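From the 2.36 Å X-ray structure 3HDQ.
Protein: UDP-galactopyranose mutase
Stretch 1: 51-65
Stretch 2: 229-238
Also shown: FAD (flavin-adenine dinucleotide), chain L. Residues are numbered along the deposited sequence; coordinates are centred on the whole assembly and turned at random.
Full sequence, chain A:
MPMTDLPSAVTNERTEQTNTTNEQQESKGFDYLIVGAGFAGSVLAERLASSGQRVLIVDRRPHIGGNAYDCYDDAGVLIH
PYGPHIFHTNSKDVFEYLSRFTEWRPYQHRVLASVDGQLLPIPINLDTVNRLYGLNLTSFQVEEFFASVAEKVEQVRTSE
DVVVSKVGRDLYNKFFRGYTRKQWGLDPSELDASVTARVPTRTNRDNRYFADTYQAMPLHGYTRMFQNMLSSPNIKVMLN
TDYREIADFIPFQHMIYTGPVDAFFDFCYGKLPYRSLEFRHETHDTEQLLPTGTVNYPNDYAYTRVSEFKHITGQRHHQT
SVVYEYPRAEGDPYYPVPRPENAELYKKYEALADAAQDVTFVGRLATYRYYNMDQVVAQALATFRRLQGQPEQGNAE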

# COMPACT_ATOMS: atom_id res chain seq x y z
N SER A 51 -5.70 -12.07 21.75
CA SER A 51 -5.88 -12.42 23.15
C SER A 51 -6.26 -11.21 23.98
O SER A 51 -6.39 -11.30 25.20
CB SER A 51 -4.61 -13.07 23.71
OG SER A 51 -3.55 -12.13 23.73
N GLY A 52 -6.45 -10.06 23.33
CA GLY A 52 -6.98 -8.88 23.98
C GLY A 52 -5.93 -7.90 24.47
O GLY A 52 -6.22 -7.00 25.26
N GLN A 53 -4.70 -8.07 24.01
CA GLN A 53 -3.62 -7.16 24.36
C GLN A 53 -3.57 -5.99 23.40
O GLN A 53 -3.71 -6.18 22.20
CB GLN A 53 -2.29 -7.88 24.32
CG GLN A 53 -2.24 -9.09 25.21
CD GLN A 53 -2.33 -8.72 26.66
OE1 GLN A 53 -1.57 -7.88 27.15
NE2 GLN A 53 -3.27 -9.33 27.37
N ARG A 54 -3.35 -4.80 23.93
CA ARG A 54 -3.18 -3.62 23.09
C ARG A 54 -1.77 -3.57 22.52
O ARG A 54 -0.78 -3.64 23.24
CB ARG A 54 -3.47 -2.36 23.89
CG ARG A 54 -4.95 -2.11 24.08
CD ARG A 54 -5.19 -1.22 25.28
NE ARG A 54 -4.93 0.19 24.99
CZ ARG A 54 -4.69 1.09 25.93
NH1 ARG A 54 -4.68 0.73 27.21
NH2 ARG A 54 -4.46 2.35 25.60
N VAL A 55 -1.69 -3.42 21.20
CA VAL A 55 -0.41 -3.47 20.53
C VAL A 55 -0.10 -2.19 19.76
O VAL A 55 -0.94 -1.67 19.04
CB VAL A 55 -0.35 -4.70 19.60
CG1 VAL A 55 0.98 -4.76 18.87
CG2 VAL A 55 -0.60 -5.97 20.41
N LEU A 56 1.10 -1.66 19.94
CA LEU A 56 1.61 -0.65 19.04
C LEU A 56 2.74 -1.31 18.28
O LEU A 56 3.71 -1.78 18.88
CB LEU A 56 2.14 0.58 19.79
CG LEU A 56 2.77 1.64 18.88
CD1 LEU A 56 1.73 2.22 17.94
CD2 LEU A 56 3.45 2.74 19.68
N ILE A 57 2.59 -1.38 16.96
CA ILE A 57 3.65 -1.95 16.13
C ILE A 57 4.29 -0.85 15.32
O ILE A 57 3.62 -0.05 14.69
CB ILE A 57 3.15 -3.12 15.23
CG1 ILE A 57 4.35 -3.84 14.60
CG2 ILE A 57 2.19 -2.62 14.16
CD1 ILE A 57 4.00 -5.19 13.93
N VAL A 58 5.61 -0.79 15.37
CA VAL A 58 6.32 0.30 14.73
C VAL A 58 7.35 -0.22 13.73
O VAL A 58 7.91 -1.31 13.90
CB VAL A 58 6.96 1.20 15.81
CG1 VAL A 58 8.20 0.54 16.41
CG2 VAL A 58 7.30 2.56 15.23
N ASP A 59 7.57 0.52 12.65
CA ASP A 59 8.66 0.21 11.74
C ASP A 59 9.23 1.51 11.20
O ASP A 59 8.50 2.45 10.92
CB ASP A 59 8.17 -0.69 10.59
CG ASP A 59 9.31 -1.48 9.93
OD1 ASP A 59 10.25 -0.87 9.37
OD2 ASP A 59 9.24 -2.73 9.94
N ARG A 60 10.55 1.56 11.06
CA ARG A 60 11.18 2.76 10.53
C ARG A 60 10.93 2.88 9.04
O ARG A 60 11.07 3.97 8.47
CB ARG A 60 12.68 2.76 10.82
CG ARG A 60 13.51 2.01 9.79
CD ARG A 60 14.55 1.12 10.45
NE ARG A 60 15.58 1.87 11.17
CZ ARG A 60 16.58 1.31 11.85
NH1 ARG A 60 16.71 -0.01 11.90
NH2 ARG A 60 17.46 2.08 12.49
N ARG A 61 10.58 1.77 8.39
CA ARG A 61 10.24 1.83 6.96
C ARG A 61 8.84 2.43 6.80
O ARG A 61 8.09 2.50 7.76
CB ARG A 61 10.34 0.45 6.32
CG ARG A 61 11.78 0.02 6.10
CD ARG A 61 11.88 -1.46 5.82
NE ARG A 61 13.23 -1.81 5.39
CZ ARG A 61 13.71 -3.05 5.38
NH1 ARG A 61 12.96 -4.06 5.78
NH2 ARG A 61 14.96 -3.27 4.98
N PRO A 62 8.50 2.90 5.59
CA PRO A 62 7.19 3.54 5.41
C PRO A 62 6.12 2.54 5.05
O PRO A 62 5.04 2.95 4.64
CB PRO A 62 7.40 4.49 4.22
CG PRO A 62 8.76 4.10 3.61
CD PRO A 62 9.29 2.90 4.34
N HIS A 63 6.40 1.25 5.20
CA HIS A 63 5.43 0.22 4.84
C HIS A 63 5.55 -0.95 5.80
O HIS A 63 6.55 -1.06 6.50
CB HIS A 63 5.71 -0.27 3.42
CG HIS A 63 7.06 -0.89 3.27
ND1 HIS A 63 7.38 -2.11 3.83
CD2 HIS A 63 8.18 -0.46 2.64
CE1 HIS A 63 8.64 -2.41 3.55
NE2 HIS A 63 9.15 -1.42 2.83
N ILE A 64 4.55 -1.82 5.83
CA ILE A 64 4.58 -3.03 6.65
C ILE A 64 5.26 -4.18 5.90
O ILE A 64 5.68 -4.03 4.74
CB ILE A 64 3.16 -3.46 7.09
CG1 ILE A 64 2.30 -3.79 5.86
CG2 ILE A 64 2.50 -2.35 7.91
CD1 ILE A 64 0.89 -4.25 6.16
N GLY A 65 5.38 -5.34 6.55
CA GLY A 65 5.86 -6.53 5.87
C GLY A 65 7.35 -6.83 5.90
O GLY A 65 7.78 -7.87 5.41
N MET A 229 -3.31 -9.52 8.64
CA MET A 229 -2.70 -9.89 9.92
C MET A 229 -2.73 -8.75 10.95
O MET A 229 -2.84 -8.98 12.15
CB MET A 229 -1.26 -10.33 9.70
CG MET A 229 -0.98 -11.79 10.00
SD MET A 229 0.72 -12.27 9.54
CE MET A 229 0.46 -12.44 7.81
N LEU A 230 -2.63 -7.52 10.46
CA LEU A 230 -2.55 -6.36 11.35
C LEU A 230 -3.88 -5.60 11.42
O LEU A 230 -3.91 -4.46 11.87
CB LEU A 230 -1.43 -5.42 10.87
CG LEU A 230 -0.04 -6.03 10.68
CD1 LEU A 230 0.95 -4.98 10.20
CD2 LEU A 230 0.43 -6.65 11.97
N SER A 231 -4.96 -6.24 11.01
CA SER A 231 -6.25 -5.56 10.90
C SER A 231 -7.01 -5.38 12.22
O SER A 231 -7.89 -4.52 12.31
CB SER A 231 -7.16 -6.26 9.88
OG SER A 231 -7.48 -7.57 10.33
N SER A 232 -6.71 -6.21 13.21
CA SER A 232 -7.41 -6.15 14.50
C SER A 232 -7.49 -4.73 15.05
O SER A 232 -6.55 -3.95 14.92
CB SER A 232 -6.73 -7.06 15.53
OG SER A 232 -7.16 -6.72 16.85
N PRO A 233 -8.63 -4.40 15.68
CA PRO A 233 -8.81 -3.13 16.41
C PRO A 233 -7.76 -2.90 17.50
O PRO A 233 -7.46 -1.75 17.79
CB PRO A 233 -10.20 -3.29 17.04
CG PRO A 233 -10.90 -4.28 16.17
CD PRO A 233 -9.85 -5.22 15.66
N ASN A 234 -7.21 -3.96 18.07
CA ASN A 234 -6.16 -3.86 19.10
C ASN A 234 -4.77 -3.57 18.56
O ASN A 234 -3.80 -3.53 19.31
CB ASN A 234 -6.10 -5.15 19.93
CG ASN A 234 -7.31 -5.32 20.83
OD1 ASN A 234 -8.01 -4.35 21.14
ND2 ASN A 234 -7.56 -6.55 21.26
N ILE A 235 -4.64 -3.41 17.25
CA ILE A 235 -3.32 -3.19 16.67
C ILE A 235 -3.20 -1.78 16.08
O ILE A 235 -3.93 -1.42 15.16
CB ILE A 235 -3.00 -4.26 15.60
CG1 ILE A 235 -3.02 -5.65 16.24
CG2 ILE A 235 -1.63 -4.01 14.99
CD1 ILE A 235 -2.56 -6.76 15.30
N LYS A 236 -2.30 -0.98 16.64
CA LYS A 236 -1.99 0.34 16.12
C LYS A 236 -0.70 0.25 15.33
O LYS A 236 0.28 -0.32 15.81
CB LYS A 236 -1.83 1.36 17.26
CG LYS A 236 -3.00 1.42 18.22
CD LYS A 236 -4.31 1.58 17.48
CE LYS A 236 -5.43 0.87 18.20
NZ LYS A 236 -6.66 0.74 17.37
N VAL A 237 -0.70 0.79 14.12
CA VAL A 237 0.45 0.64 13.23
C VAL A 237 1.14 1.97 12.95
O VAL A 237 0.56 2.88 12.39
CB VAL A 237 0.03 0.03 11.90
CG1 VAL A 237 1.26 -0.27 11.05
CG2 VAL A 237 -0.80 -1.23 12.14
N MET A 238 2.41 2.06 13.34
CA MET A 238 3.17 3.29 13.22
C MET A 238 4.33 3.13 12.24
O MET A 238 5.26 2.35 12.47
CB MET A 238 3.69 3.69 14.60
CG MET A 238 4.02 5.14 14.75
SD MET A 238 4.31 5.56 16.48
CE MET A 238 4.39 7.33 16.28
PA FAD L . 12.47 -8.42 8.77
O1A FAD L . 11.73 -8.60 7.58
O2A FAD L . 13.77 -8.01 8.45
O5B FAD L . 11.74 -7.32 9.57
C5B FAD L . 12.26 -6.67 10.67
C4B FAD L . 11.74 -5.27 10.63
O4B FAD L . 12.22 -4.56 11.72
C3B FAD L . 12.28 -4.57 9.41
O3B FAD L . 11.29 -4.19 8.52
C2B FAD L . 12.97 -3.36 9.95
O2B FAD L . 12.67 -2.27 9.17
C1B FAD L . 12.42 -3.25 11.34
N9A FAD L . 13.33 -2.51 12.22
C8A FAD L . 14.62 -2.75 12.49
N7A FAD L . 15.08 -1.85 13.32
C5A FAD L . 14.10 -1.01 13.60
C6A FAD L . 14.00 0.10 14.40
N6A FAD L . 14.96 0.43 15.19
N1A FAD L . 12.84 0.78 14.50
C2A FAD L . 11.76 0.37 13.80
N3A FAD L . 11.85 -0.73 13.02
C4A FAD L . 13.00 -1.41 12.91
N1 FAD L . 12.59 -16.51 2.90
C2 FAD L . 11.90 -17.53 2.38
O2 FAD L . 11.28 -18.27 3.08
N3 FAD L . 11.92 -17.70 1.05
C4 FAD L . 12.62 -16.85 0.26
O4 FAD L . 12.64 -16.99 -0.92
C4X FAD L . 13.32 -15.84 0.81
N5 FAD L . 14.02 -15.02 0.00
C5X FAD L . 14.72 -14.00 0.55
C6 FAD L . 15.42 -13.16 -0.28
C7 FAD L . 16.13 -12.12 0.26
C7M FAD L . 16.90 -11.22 -0.61
C8 FAD L . 16.13 -11.92 1.61
C8M FAD L . 16.93 -10.79 2.15
C9 FAD L . 15.42 -12.76 2.44
C9A FAD L . 14.71 -13.82 1.92
N10 FAD L . 13.99 -14.66 2.71
C10 FAD L . 13.30 -15.67 2.14
C1' FAD L . 14.04 -14.57 4.20
C2' FAD L . 13.00 -13.64 4.78
O2' FAD L . 13.28 -12.38 4.28
C3' FAD L . 13.05 -13.57 6.30
O3' FAD L . 12.75 -14.73 6.94
C4' FAD L . 11.92 -12.76 6.82
O4' FAD L . 11.64 -11.85 5.80
C5' FAD L . 12.35 -12.13 8.11
O5' FAD L . 11.33 -11.70 8.94
P FAD L . 11.68 -10.81 10.15
O1P FAD L . 10.49 -10.29 10.71
O2P FAD L . 12.33 -11.63 11.10
O3P FAD L . 12.66 -9.69 9.66

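What holds the two backbones together? Strands 55-58 and 235-238 run parallel, and their hydrogen bonds alternate as parallel pairing requires. Val 55 N donates to Asn 234 O and Val 55 O accepts from Lys 236 N, both at 2.8 Å; Ile 57 repeats the pattern, its N to Lys 236 O and its O from Met 238 N, again at 2.8 Å. Asp 59 N to Met 238 O, at 3.0 Å, closes the ladder.

How do the side chains pack? Val 55, Ile 57, Ile 235 and Val 237 share one face of the sheet, where Ile 57 CG2 lies 4.1 Å from Ile 235 CG2 and 3.9 Å from Val 237 CG2. Ile 64 CG2 adds contacts with Leu 230 CD1 (3.8 Å) and Val 237 CG1 (4.0 Å). Across the other face, Val 58 CG2 meets Met 238 CB at 3.8 Å.

What happens where the strands begin? Asn 234 lies beside the loop before Val 55: its CB is 3.5 Å from Gln 53 O, and its ND2 is 3.6 Å from Gly 52 CA.

Where does the contact meet the cofactor? Asp 59 OD1 accepts from FAD O2B at 2.8 Å and Asp 59 OD2 from FAD O3B at 2.9 Å, so the carboxylate grips both ribose hydroxyls while its backbone N stays tied to Met 238.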